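Local coordinates for formate dehydrogenase (Pyrobaculum aerophilum, PDB 1QP8), which binds NADPH and is probably a dehydrogenase of the D-isomer specific 2-hydroxyacid family, perhaps reducing glyoxylate or hydroxypyruvate, at residues A83-A87 / E134-V139; F232-W237 / V255-V261; V150-S154 / W162-L168. All coordinates share one frame; numbering follows the deposited sequence.

Contact 1: residues A83-A87 / E134-V139. With NDP (NADPH dihydro-nicotinamide-adenine-dinucleotide phosphate), chain C.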
# COMPACT_ATOMS: atom_id res chain seq x y z
N ALA A 83 -11.47 4.12 -11.51
CA ALA A 83 -10.04 3.88 -11.66
C ALA A 83 -9.26 4.13 -10.39
O ALA A 83 -8.47 3.29 -9.98
CB ALA A 83 -9.49 4.74 -12.80
N ASP A 84 -9.47 5.27 -9.75
CA ASP A 84 -8.74 5.56 -8.54
C ASP A 84 -9.04 4.56 -7.44
O ASP A 84 -8.12 3.96 -6.89
CB ASP A 84 -9.03 6.98 -8.08
CG ASP A 84 -8.59 8.00 -9.10
OD1 ASP A 84 -7.38 8.04 -9.42
OD2 ASP A 84 -9.45 8.77 -9.59
N ALA A 85 -10.31 4.36 -7.13
CA ALA A 85 -10.70 3.42 -6.07
C ALA A 85 -10.03 2.06 -6.25
O ALA A 85 -9.33 1.58 -5.37
CB ALA A 85 -12.22 3.26 -6.04
N VAL A 86 -10.28 1.45 -7.40
CA VAL A 86 -9.71 0.15 -7.71
C VAL A 86 -8.18 0.20 -7.67
O VAL A 86 -7.52 -0.76 -7.27
CB VAL A 86 -10.15 -0.30 -9.11
CG1 VAL A 86 -9.65 -1.71 -9.40
CG2 VAL A 86 -11.66 -0.22 -9.22
N ALA A 87 -7.63 1.33 -8.09
CA ALA A 87 -6.19 1.51 -8.09
C ALA A 87 -5.63 1.33 -6.68
O ALA A 87 -4.82 0.43 -6.45
CB ALA A 87 -5.83 2.88 -8.63
N GLU A 134 -5.92 3.71 -17.17
CA GLU A 134 -6.98 3.86 -16.17
C GLU A 134 -6.57 3.28 -14.83
O GLU A 134 -6.12 4.02 -13.95
CB GLU A 134 -8.28 3.23 -16.66
CG GLU A 134 -8.93 4.01 -17.81
CD GLU A 134 -8.89 5.55 -17.64
OE1 GLU A 134 -8.57 6.06 -16.54
OE2 GLU A 134 -9.19 6.27 -18.63
N ILE A 135 -6.72 1.98 -14.68
CA ILE A 135 -6.31 1.32 -13.45
C ILE A 135 -4.85 0.93 -13.62
O ILE A 135 -3.98 1.39 -12.86
CB ILE A 135 -7.15 0.06 -13.19
CG1 ILE A 135 -8.61 0.46 -12.91
CG2 ILE A 135 -6.53 -0.78 -12.06
CD1 ILE A 135 -9.59 -0.72 -12.94
N GLY A 136 -4.58 0.11 -14.63
CA GLY A 136 -3.23 -0.34 -14.88
C GLY A 136 -2.22 0.77 -14.74
O GLY A 136 -1.24 0.66 -14.00
N THR A 137 -2.49 1.87 -15.43
CA THR A 137 -1.63 3.04 -15.42
C THR A 137 -1.41 3.68 -14.06
O THR A 137 -0.28 4.04 -13.72
CB THR A 137 -2.16 4.12 -16.38
OG1 THR A 137 -2.11 3.63 -17.72
CG2 THR A 137 -1.31 5.38 -16.27
N ARG A 138 -2.47 3.84 -13.29
CA ARG A 138 -2.34 4.47 -11.98
C ARG A 138 -1.47 3.60 -11.11
O ARG A 138 -0.61 4.10 -10.37
CB ARG A 138 -3.71 4.67 -11.34
CG ARG A 138 -4.51 5.75 -12.04
CD ARG A 138 -5.93 5.84 -11.55
NE ARG A 138 -6.82 6.19 -12.66
CZ ARG A 138 -7.38 7.39 -12.83
NH1 ARG A 138 -7.15 8.36 -11.95
NH2 ARG A 138 -8.15 7.62 -13.88
N VAL A 139 -1.69 2.30 -11.21
CA VAL A 139 -0.91 1.35 -10.43
C VAL A 139 0.54 1.48 -10.87
O VAL A 139 1.43 1.74 -10.06
CB VAL A 139 -1.43 -0.11 -10.64
CG1 VAL A 139 -0.58 -1.10 -9.87
CG2 VAL A 139 -2.88 -0.21 -10.16
PA NDP C . -10.07 0.24 -19.76
O1A NDP C . -11.07 -0.68 -20.39
O2A NDP C . -11.07 0.51 -18.71
O5B NDP C . -8.99 -0.98 -20.02
C5B NDP C . -8.25 -0.78 -21.29
C4B NDP C . -6.73 -1.16 -21.09
O4B NDP C . -6.45 -2.61 -21.10
C3B NDP C . -5.80 -0.65 -22.26
O3B NDP C . -4.46 -0.61 -21.83
C2B NDP C . -6.15 -1.72 -23.30
O2B NDP C . -5.50 -1.86 -24.51
C1B NDP C . -6.10 -2.93 -22.47
N9A NDP C . -6.74 -4.05 -23.07
C8A NDP C . -8.06 -4.30 -23.36
N7A NDP C . -8.23 -5.50 -23.92
C5A NDP C . -6.96 -6.02 -23.98
C6A NDP C . -6.46 -7.27 -24.48
N6A NDP C . -7.31 -8.17 -25.01
N1A NDP C . -5.09 -7.49 -24.39
C2A NDP C . -4.28 -6.51 -23.84
N3A NDP C . -4.67 -5.33 -23.37
C4A NDP C . -6.04 -5.16 -23.45
O3 NDP C . -9.26 0.14 -18.43
PN NDP C . -9.36 -0.17 -16.82
O1N NDP C . -8.04 -0.02 -16.16
O2N NDP C . -10.40 0.67 -16.15
O5D NDP C . -9.86 -1.75 -16.71
C5D NDP C . -11.27 -2.03 -16.85
C4D NDP C . -11.44 -3.54 -16.59
O4D NDP C . -11.06 -3.82 -15.22
C3D NDP C . -12.91 -3.95 -16.73
O3D NDP C . -13.16 -4.30 -18.08
C2D NDP C . -13.01 -5.11 -15.71
O2D NDP C . -12.75 -6.39 -16.32
C1D NDP C . -12.01 -4.73 -14.59
N1N NDP C . -12.68 -4.06 -13.38
C2N NDP C . -12.53 -4.75 -12.13
C3N NDP C . -13.14 -4.15 -11.00
C7N NDP C . -12.99 -4.88 -9.61
O7N NDP C . -13.35 -4.28 -8.61
N7N NDP C . -12.47 -6.14 -9.62
C4N NDP C . -13.88 -2.91 -11.03
C5N NDP C . -13.95 -2.33 -12.35
C6N NDP C . -13.39 -2.84 -13.48
P2B NDP C . -6.28 -1.08 -25.81
O1X NDP C . -5.29 -1.52 -26.86
O2X NDP C . -7.61 -1.75 -25.85
O3X NDP C . -6.31 0.32 -25.45
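Arg138 meets Ala83, Asp84 and Ala87 where the first turns of helices 83-98 and 135-145 cross at 54°, and its side chain runs between the two helix starts. Arg138 CB lies 3.9 Å from Ala87 CB, an apolar start. Arg138 CG stands anti to the carbonyl carbon (chi1 -70°) and leads back toward the N-terminal end of its own helix, past Ala83. An extended chi2 carries Arg138 CD to 3.4 Å from Asp84 OD1, and a bend at chi3 turns NE to the carbonyl of Glu134, bonding its O at 2.6 Å. Arg138 NH2 reaches Glu134 OE1 at 3.1 Å, so the guanidinium grips one residue side-on through two nitrogens, with both acceptors near its plane. Arg138 NH1 serves the other helix. Its salt bridge to Asp84 OD1 is 2.6 Å long, but as a hydrogen bond it is weak, and the carboxylate stands almost perpendicular to the guanidinium. Ala83 CB lies obliquely against NE and CZ, while Asp84 N sits over one face. Farther along the interface the contact becomes apolar: Val86 CG1 rests 3.7 Å from Ile135 CD1, and the other branch of the valine, CG2, lies 3.9 Å from C4N of the nicotinamide. Asp84 also packs on Gln123 of the second subunit. Ile135 N donates to the pyrophosphate oxygen O1N of NADPH at 2.8 Å, and the helix start behind it probably helps to offset the phosphate charge. This pyrophosphate-binding helix N-terminus, with Gly136 probably the last glycine of a GxGxxG motif, is as expected of a Rossmann dinucleotide-binding fold.

Contact 2: residues F232-W237 / V255-V261. With NDP (NADPH dihydro-nicotinamide-adenine-dinucleotide phosphate), chain C.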
# COMPACT_ATOMS: atom_id res chain seq x y z
N PHE A 232 -1.36 -15.49 -4.20
CA PHE A 232 -2.39 -15.02 -5.11
C PHE A 232 -3.33 -14.16 -4.28
O PHE A 232 -3.98 -14.66 -3.36
CB PHE A 232 -3.14 -16.21 -5.68
CG PHE A 232 -4.16 -15.84 -6.70
CD1 PHE A 232 -3.78 -15.25 -7.91
CD2 PHE A 232 -5.51 -16.09 -6.47
CE1 PHE A 232 -4.74 -14.91 -8.88
CE2 PHE A 232 -6.48 -15.76 -7.43
CZ PHE A 232 -6.09 -15.17 -8.64
N ALA A 233 -3.38 -12.87 -4.58
CA ALA A 233 -4.26 -11.95 -3.87
C ALA A 233 -5.24 -11.42 -4.90
O ALA A 233 -4.85 -10.69 -5.81
CB ALA A 233 -3.46 -10.80 -3.28
N SER A 234 -6.51 -11.76 -4.76
CA SER A 234 -7.49 -11.30 -5.72
C SER A 234 -8.80 -10.81 -5.14
O SER A 234 -9.29 -11.33 -4.13
CB SER A 234 -7.78 -12.42 -6.72
OG SER A 234 -8.70 -12.00 -7.71
N ASP A 235 -9.38 -9.82 -5.80
CA ASP A 235 -10.65 -9.26 -5.40
C ASP A 235 -11.70 -9.77 -6.35
O ASP A 235 -12.88 -9.50 -6.18
CB ASP A 235 -10.60 -7.74 -5.49
CG ASP A 235 -11.94 -7.10 -5.19
OD1 ASP A 235 -12.54 -6.47 -6.10
OD2 ASP A 235 -12.39 -7.25 -4.04
N VAL A 236 -11.28 -10.52 -7.37
CA VAL A 236 -12.23 -11.04 -8.34
C VAL A 236 -12.10 -12.54 -8.50
O VAL A 236 -11.01 -13.09 -8.42
CB VAL A 236 -12.02 -10.38 -9.69
CG1 VAL A 236 -13.27 -10.58 -10.55
CG2 VAL A 236 -11.74 -8.92 -9.49
N TRP A 237 -13.22 -13.22 -8.75
CA TRP A 237 -13.14 -14.66 -8.84
C TRP A 237 -13.91 -15.32 -9.95
O TRP A 237 -14.86 -14.75 -10.48
CB TRP A 237 -13.59 -15.25 -7.50
CG TRP A 237 -12.79 -14.71 -6.40
CD1 TRP A 237 -12.99 -13.53 -5.73
CD2 TRP A 237 -11.57 -15.26 -5.90
NE1 TRP A 237 -11.95 -13.31 -4.85
CE2 TRP A 237 -11.07 -14.36 -4.94
CE3 TRP A 237 -10.85 -16.43 -6.18
CZ2 TRP A 237 -9.87 -14.59 -4.26
CZ3 TRP A 237 -9.67 -16.66 -5.50
CH2 TRP A 237 -9.19 -15.74 -4.55
N VAL A 255 -3.12 -17.50 -0.18
CA VAL A 255 -4.10 -16.77 -0.97
C VAL A 255 -4.71 -15.66 -0.12
O VAL A 255 -4.96 -15.86 1.07
CB VAL A 255 -5.25 -17.67 -1.49
CG1 VAL A 255 -6.34 -16.80 -2.09
CG2 VAL A 255 -4.74 -18.63 -2.55
N VAL A 256 -4.91 -14.49 -0.71
CA VAL A 256 -5.55 -13.39 -0.01
C VAL A 256 -6.74 -13.13 -0.89
O VAL A 256 -6.60 -12.97 -2.10
CB VAL A 256 -4.70 -12.12 0.02
CG1 VAL A 256 -5.57 -10.95 0.49
CG2 VAL A 256 -3.48 -12.30 0.96
N ALA A 257 -7.92 -13.07 -0.29
CA ALA A 257 -9.11 -12.88 -1.08
C ALA A 257 -10.09 -11.87 -0.52
O ALA A 257 -10.33 -11.82 0.69
CB ALA A 257 -9.79 -14.19 -1.27
N THR A 258 -10.65 -11.06 -1.41
CA THR A 258 -11.65 -10.07 -1.05
C THR A 258 -12.82 -10.28 -2.00
O THR A 258 -12.64 -10.66 -3.16
CB THR A 258 -11.11 -8.62 -1.14
OG1 THR A 258 -10.53 -8.38 -2.42
CG2 THR A 258 -10.09 -8.37 -0.05
N PRO A 259 -14.04 -10.03 -1.51
CA PRO A 259 -15.29 -10.19 -2.24
C PRO A 259 -15.66 -9.20 -3.32
O PRO A 259 -16.77 -8.66 -3.32
CB PRO A 259 -16.34 -10.24 -1.14
CG PRO A 259 -15.62 -9.74 0.14
CD PRO A 259 -14.28 -9.25 -0.29
N TRP A 260 -14.75 -8.96 -4.25
CA TRP A 260 -15.05 -8.06 -5.35
C TRP A 260 -15.54 -6.71 -4.81
O TRP A 260 -16.61 -6.24 -5.16
CB TRP A 260 -16.13 -8.72 -6.19
CG TRP A 260 -16.31 -8.14 -7.52
CD1 TRP A 260 -15.60 -7.12 -8.06
CD2 TRP A 260 -17.24 -8.57 -8.51
NE1 TRP A 260 -16.04 -6.87 -9.34
CE2 TRP A 260 -17.04 -7.75 -9.64
CE3 TRP A 260 -18.22 -9.57 -8.55
CZ2 TRP A 260 -17.79 -7.90 -10.81
CZ3 TRP A 260 -18.97 -9.72 -9.71
CH2 TRP A 260 -18.75 -8.89 -10.82
N VAL A 261 -14.74 -6.09 -3.95
CA VAL A 261 -15.09 -4.81 -3.36
C VAL A 261 -14.14 -3.67 -3.66
O VAL A 261 -14.21 -2.63 -3.01
CB VAL A 261 -15.19 -4.94 -1.85
CG1 VAL A 261 -16.46 -5.69 -1.48
CG2 VAL A 261 -13.96 -5.65 -1.31
PA NDP C . -10.07 0.24 -19.76
O1A NDP C . -11.07 -0.68 -20.39
O2A NDP C . -11.07 0.51 -18.71
O5B NDP C . -8.99 -0.98 -20.02
C5B NDP C . -8.25 -0.78 -21.29
C4B NDP C . -6.73 -1.16 -21.09
O4B NDP C . -6.45 -2.61 -21.10
C3B NDP C . -5.80 -0.65 -22.26
O3B NDP C . -4.46 -0.61 -21.83
C2B NDP C . -6.15 -1.72 -23.30
O2B NDP C . -5.50 -1.86 -24.51
C1B NDP C . -6.10 -2.93 -22.47
N9A NDP C . -6.74 -4.05 -23.07
C8A NDP C . -8.06 -4.30 -23.36
N7A NDP C . -8.23 -5.50 -23.92
C5A NDP C . -6.96 -6.02 -23.98
C6A NDP C . -6.46 -7.27 -24.48
N6A NDP C . -7.31 -8.17 -25.01
N1A NDP C . -5.09 -7.49 -24.39
C2A NDP C . -4.28 -6.51 -23.84
N3A NDP C . -4.67 -5.33 -23.37
C4A NDP C . -6.04 -5.16 -23.45
O3 NDP C . -9.26 0.14 -18.43
PN NDP C . -9.36 -0.17 -16.82
O1N NDP C . -8.04 -0.02 -16.16
O2N NDP C . -10.40 0.67 -16.15
O5D NDP C . -9.86 -1.75 -16.71
C5D NDP C . -11.27 -2.03 -16.85
C4D NDP C . -11.44 -3.54 -16.59
O4D NDP C . -11.06 -3.82 -15.22
C3D NDP C . -12.91 -3.95 -16.73
O3D NDP C . -13.16 -4.30 -18.08
C2D NDP C . -13.01 -5.11 -15.71
O2D NDP C . -12.75 -6.39 -16.32
C1D NDP C . -12.01 -4.73 -14.59
N1N NDP C . -12.68 -4.06 -13.38
C2N NDP C . -12.53 -4.75 -12.13
C3N NDP C . -13.14 -4.15 -11.00
C7N NDP C . -12.99 -4.88 -9.61
O7N NDP C . -13.35 -4.28 -8.61
N7N NDP C . -12.47 -6.14 -9.62
C4N NDP C . -13.88 -2.91 -11.03
C5N NDP C . -13.95 -2.33 -12.35
C6N NDP C . -13.39 -2.84 -13.48
P2B NDP C . -6.28 -1.08 -25.81
O1X NDP C . -5.29 -1.52 -26.86
O2X NDP C . -7.61 -1.75 -25.85
O3X NDP C . -6.31 0.32 -25.45
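Asp235 and Thr258 meet just beyond the ends of two parallel strands, and the aspartate's OD2 is the polar centre of the contact. A chi1 of 175° turns the carboxylate away from the aspartate's own backbone N and over to the 255-261 segment. Thr258 OG1 donates to the anti lone pair of Asp235 OD2 at 2.7 Å, and Val261 N comes to the syn side of the same oxygen at 2.6 Å. OD1 takes a further bond from Ala262 N, so both oxygens of this buried carboxylate are engaged by the turn, which passes through an inverse gamma turn centred on Pro259. Trp237 reaches across as well. Its NE1 donates to Thr258 O at 3.2 Å, with the oxygen in the indole plane but the donor lifted 38° out of the carbonyl plane. Farther round the rim, Trp237 CH2 lies 3.9 Å from Val255 CG1, and the Trp237 and Phe250 rings meet edge-to-face. Toward the N-terminal ends of both segments the strands pair in parallel register, through Val256 N to Phe232 O, Ser234 N to Val256 O and Thr258 N to Ser234 O. This is the last beta-alpha-beta unit of the Rossmann sheet, in which 255-257 is the edge strand within the chain. On one side of the pair Ala233 CB meets Val256 CB at 3.8 Å; Val256, partly exposed, also packs on Ile101 of the second subunit. The contact is slacker toward the cofactor. Val236 CG2 and Trp260 CD1 are 4.5 Å apart, and both side chains are turned to the nicotinamide's carboxamide. The Trp260 ring presents its edge to O7N, and CD1 lies 3.6 Å from N7N.

Contact 3: residues V150-S154 / W162-L168. With NDP (NADPH dihydro-nicotinamide-adenine-dinucleotide phosphate), chain C.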
# COMPACT_ATOMS: atom_id res chain seq x y z
N VAL A 150 8.96 -1.35 -13.12
CA VAL A 150 7.68 -1.72 -13.69
C VAL A 150 7.77 -2.14 -15.15
O VAL A 150 8.40 -1.45 -15.95
CB VAL A 150 6.67 -0.55 -13.63
CG1 VAL A 150 5.25 -1.07 -13.94
CG2 VAL A 150 6.73 0.14 -12.26
N ARG A 151 7.15 -3.26 -15.48
CA ARG A 151 7.12 -3.74 -16.86
C ARG A 151 5.66 -3.76 -17.28
O ARG A 151 4.97 -4.75 -17.06
CB ARG A 151 7.66 -5.16 -16.96
CG ARG A 151 9.03 -5.37 -16.39
CD ARG A 151 9.41 -6.79 -16.68
NE ARG A 151 10.45 -7.29 -15.80
CZ ARG A 151 10.69 -8.58 -15.62
NH1 ARG A 151 9.96 -9.48 -16.26
NH2 ARG A 151 11.65 -8.96 -14.79
N GLY A 152 5.18 -2.67 -17.88
CA GLY A 152 3.79 -2.60 -18.30
C GLY A 152 3.45 -3.36 -19.57
O GLY A 152 4.10 -3.21 -20.60
N PHE A 153 2.40 -4.18 -19.49
CA PHE A 153 1.93 -4.97 -20.61
C PHE A 153 0.62 -4.37 -21.13
O PHE A 153 -0.10 -3.72 -20.38
CB PHE A 153 1.69 -6.41 -20.16
CG PHE A 153 0.81 -7.19 -21.08
CD1 PHE A 153 1.23 -7.53 -22.37
CD2 PHE A 153 -0.44 -7.64 -20.65
CE1 PHE A 153 0.43 -8.30 -23.21
CE2 PHE A 153 -1.26 -8.42 -21.49
CZ PHE A 153 -0.81 -8.75 -22.78
N SER A 154 0.32 -4.60 -22.40
CA SER A 154 -0.90 -4.08 -23.00
C SER A 154 -0.98 -4.40 -24.48
O SER A 154 0.02 -4.75 -25.09
CB SER A 154 -0.98 -2.56 -22.80
OG SER A 154 -2.20 -2.05 -23.30
N TRP A 162 7.55 2.99 -17.54
CA TRP A 162 7.79 1.54 -17.58
C TRP A 162 8.23 0.99 -18.94
O TRP A 162 8.06 1.62 -19.98
CB TRP A 162 6.52 0.82 -17.14
CG TRP A 162 5.35 1.30 -17.90
CD1 TRP A 162 5.05 1.03 -19.20
CD2 TRP A 162 4.33 2.17 -17.41
NE1 TRP A 162 3.90 1.69 -19.56
CE2 TRP A 162 3.44 2.40 -18.48
CE3 TRP A 162 4.08 2.79 -16.18
CZ2 TRP A 162 2.31 3.22 -18.35
CZ3 TRP A 162 2.96 3.59 -16.05
CH2 TRP A 162 2.09 3.80 -17.13
N ARG A 163 8.76 -0.22 -18.92
CA ARG A 163 9.24 -0.84 -20.14
C ARG A 163 8.17 -1.62 -20.93
O ARG A 163 8.29 -2.83 -21.10
CB ARG A 163 10.41 -1.77 -19.78
CG ARG A 163 11.17 -2.36 -20.96
CD ARG A 163 11.48 -3.84 -20.72
NE ARG A 163 12.01 -4.11 -19.38
CZ ARG A 163 12.23 -5.34 -18.91
NH1 ARG A 163 11.98 -6.40 -19.68
NH2 ARG A 163 12.68 -5.50 -17.67
N PHE A 164 7.16 -0.92 -21.45
CA PHE A 164 6.07 -1.56 -22.22
C PHE A 164 6.42 -2.85 -23.00
O PHE A 164 7.48 -2.94 -23.59
CB PHE A 164 5.46 -0.55 -23.20
CG PHE A 164 4.46 -1.16 -24.13
CD1 PHE A 164 3.13 -1.30 -23.75
CD2 PHE A 164 4.87 -1.70 -25.34
CE1 PHE A 164 2.24 -1.97 -24.56
CE2 PHE A 164 3.98 -2.37 -26.15
CZ PHE A 164 2.66 -2.51 -25.76
N THR A 165 5.49 -3.81 -23.03
CA THR A 165 5.67 -5.09 -23.74
C THR A 165 4.38 -5.48 -24.43
O THR A 165 3.33 -4.90 -24.15
CB THR A 165 5.95 -6.26 -22.78
OG1 THR A 165 7.18 -6.02 -22.10
CG2 THR A 165 6.05 -7.57 -23.54
N ASN A 166 4.44 -6.46 -25.33
CA ASN A 166 3.25 -6.94 -26.02
C ASN A 166 3.17 -8.44 -25.78
O ASN A 166 2.46 -9.15 -26.49
CB ASN A 166 3.34 -6.65 -27.53
CG ASN A 166 4.53 -7.30 -28.18
OD1 ASN A 166 5.66 -6.83 -28.05
ND2 ASN A 166 4.29 -8.41 -28.87
N SER A 167 3.91 -8.90 -24.78
CA SER A 167 3.91 -10.30 -24.40
C SER A 167 3.74 -10.40 -22.88
O SER A 167 4.63 -10.00 -22.12
CB SER A 167 5.21 -10.99 -24.83
OG SER A 167 6.34 -10.34 -24.28
N LEU A 168 2.59 -10.92 -22.45
CA LEU A 168 2.33 -11.06 -21.02
C LEU A 168 3.52 -11.78 -20.39
O LEU A 168 3.99 -11.39 -19.31
CB LEU A 168 1.05 -11.88 -20.77
CG LEU A 168 1.04 -13.38 -21.13
CD1 LEU A 168 0.60 -14.20 -19.93
CD2 LEU A 168 0.11 -13.63 -22.30
PA NDP C . -10.07 0.24 -19.76
O1A NDP C . -11.07 -0.68 -20.39
O2A NDP C . -11.07 0.51 -18.71
O5B NDP C . -8.99 -0.98 -20.02
C5B NDP C . -8.25 -0.78 -21.29
C4B NDP C . -6.73 -1.16 -21.09
O4B NDP C . -6.45 -2.61 -21.10
C3B NDP C . -5.80 -0.65 -22.26
O3B NDP C . -4.46 -0.61 -21.83
C2B NDP C . -6.15 -1.72 -23.30
O2B NDP C . -5.50 -1.86 -24.51
C1B NDP C . -6.10 -2.93 -22.47
N9A NDP C . -6.74 -4.05 -23.07
C8A NDP C . -8.06 -4.30 -23.36
N7A NDP C . -8.23 -5.50 -23.92
C5A NDP C . -6.96 -6.02 -23.98
C6A NDP C . -6.46 -7.27 -24.48
N6A NDP C . -7.31 -8.17 -25.01
N1A NDP C . -5.09 -7.49 -24.39
C2A NDP C . -4.28 -6.51 -23.84
N3A NDP C . -4.67 -5.33 -23.37
C4A NDP C . -6.04 -5.16 -23.45
O3 NDP C . -9.26 0.14 -18.43
PN NDP C . -9.36 -0.17 -16.82
O1N NDP C . -8.04 -0.02 -16.16
O2N NDP C . -10.40 0.67 -16.15
O5D NDP C . -9.86 -1.75 -16.71
C5D NDP C . -11.27 -2.03 -16.85
C4D NDP C . -11.44 -3.54 -16.59
O4D NDP C . -11.06 -3.82 -15.22
C3D NDP C . -12.91 -3.95 -16.73
O3D NDP C . -13.16 -4.30 -18.08
C2D NDP C . -13.01 -5.11 -15.71
O2D NDP C . -12.75 -6.39 -16.32
C1D NDP C . -12.01 -4.73 -14.59
N1N NDP C . -12.68 -4.06 -13.38
C2N NDP C . -12.53 -4.75 -12.13
C3N NDP C . -13.14 -4.15 -11.00
C7N NDP C . -12.99 -4.88 -9.61
O7N NDP C . -13.35 -4.28 -8.61
N7N NDP C . -12.47 -6.14 -9.62
C4N NDP C . -13.88 -2.91 -11.03
C5N NDP C . -13.95 -2.33 -12.35
C6N NDP C . -13.39 -2.84 -13.48
P2B NDP C . -6.28 -1.08 -25.81
O1X NDP C . -5.29 -1.52 -26.86
O2X NDP C . -7.61 -1.75 -25.85
O3X NDP C . -6.31 0.32 -25.45
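The Phe153 ring carries Leu168 on one face: CB of the leucine stands 4.2 Å from the ring centroid and only 12° off its normal, a CH-pi contact, with Leu168 CA also above the ring centre. Asn166 C lies at the ring's edge, in its plane, and C2A of the NADPH adenine approaches obliquely. Phe153 gets there with CG anti to the backbone N (chi1 161°), a torsion that sends the ring past Thr165 toward the end of the loop. With an alanine here in place of Phe153, Leu168 would probably lose the ring face it packs on, and a gap is likely to open between the loop and the adenine. A second flat group, the Arg163 guanidinium, has Arg151 CD 3.5 Å above its plane, offset toward the rim. The two arginines run side by side with their planes 29° apart, and their like charges are probably balanced in part by Glu170, which forms a salt bridge with Arg163 NH1 and a long, weak ion pair with Arg151; Arg151 NH1 also bonds Arg173 O. Between these groups the loop follows 149-153, the outermost strand of the Rossmann sheet within the chain, without becoming a regular strand itself. Arg163 N donates to Val150 O at 3.2 Å and Thr165 N to Gly152 O at 2.9 Å, whereas the bond from Ser154 N to Thr165 O is weak. Trp162 turns its CD1 to the backbone of Gly152, 3.9 Å from N, and packs its CB on Val150 CB. At the cofactor end the edge of the Phe164 ring meets Ser154, CE1 to CB at 3.7 Å. Ser154 OG lies 3.1 Å from the adenosine ribose hydroxyl O3B, where the strand end binds NADPH together with Arg155 and Thr156.

All three contacts touch NADPH at different parts: contact 3 the adenosine end, contact 1 the pyrophosphate and the dihydropyridine ring, contact 2 the carboxamide on that ring. Contacts 1 and 2 are buried and both meet the second subunit; contact 3 is partly buried and no other protein chain of the assembly touches it. Contacts 2 and 3 involve the two strands of one parallel sheet outermost within the chain, about 23 Å apart between contact centres, whereas contact 1 joins two helices. The chemistry differs accordingly: a charged network over apolar helix packing, a buried carboxylate gripped by a turn, and aromatic and arginine side chains beside a loop. Thr137 packing on Trp162 joins contacts 1 and 3.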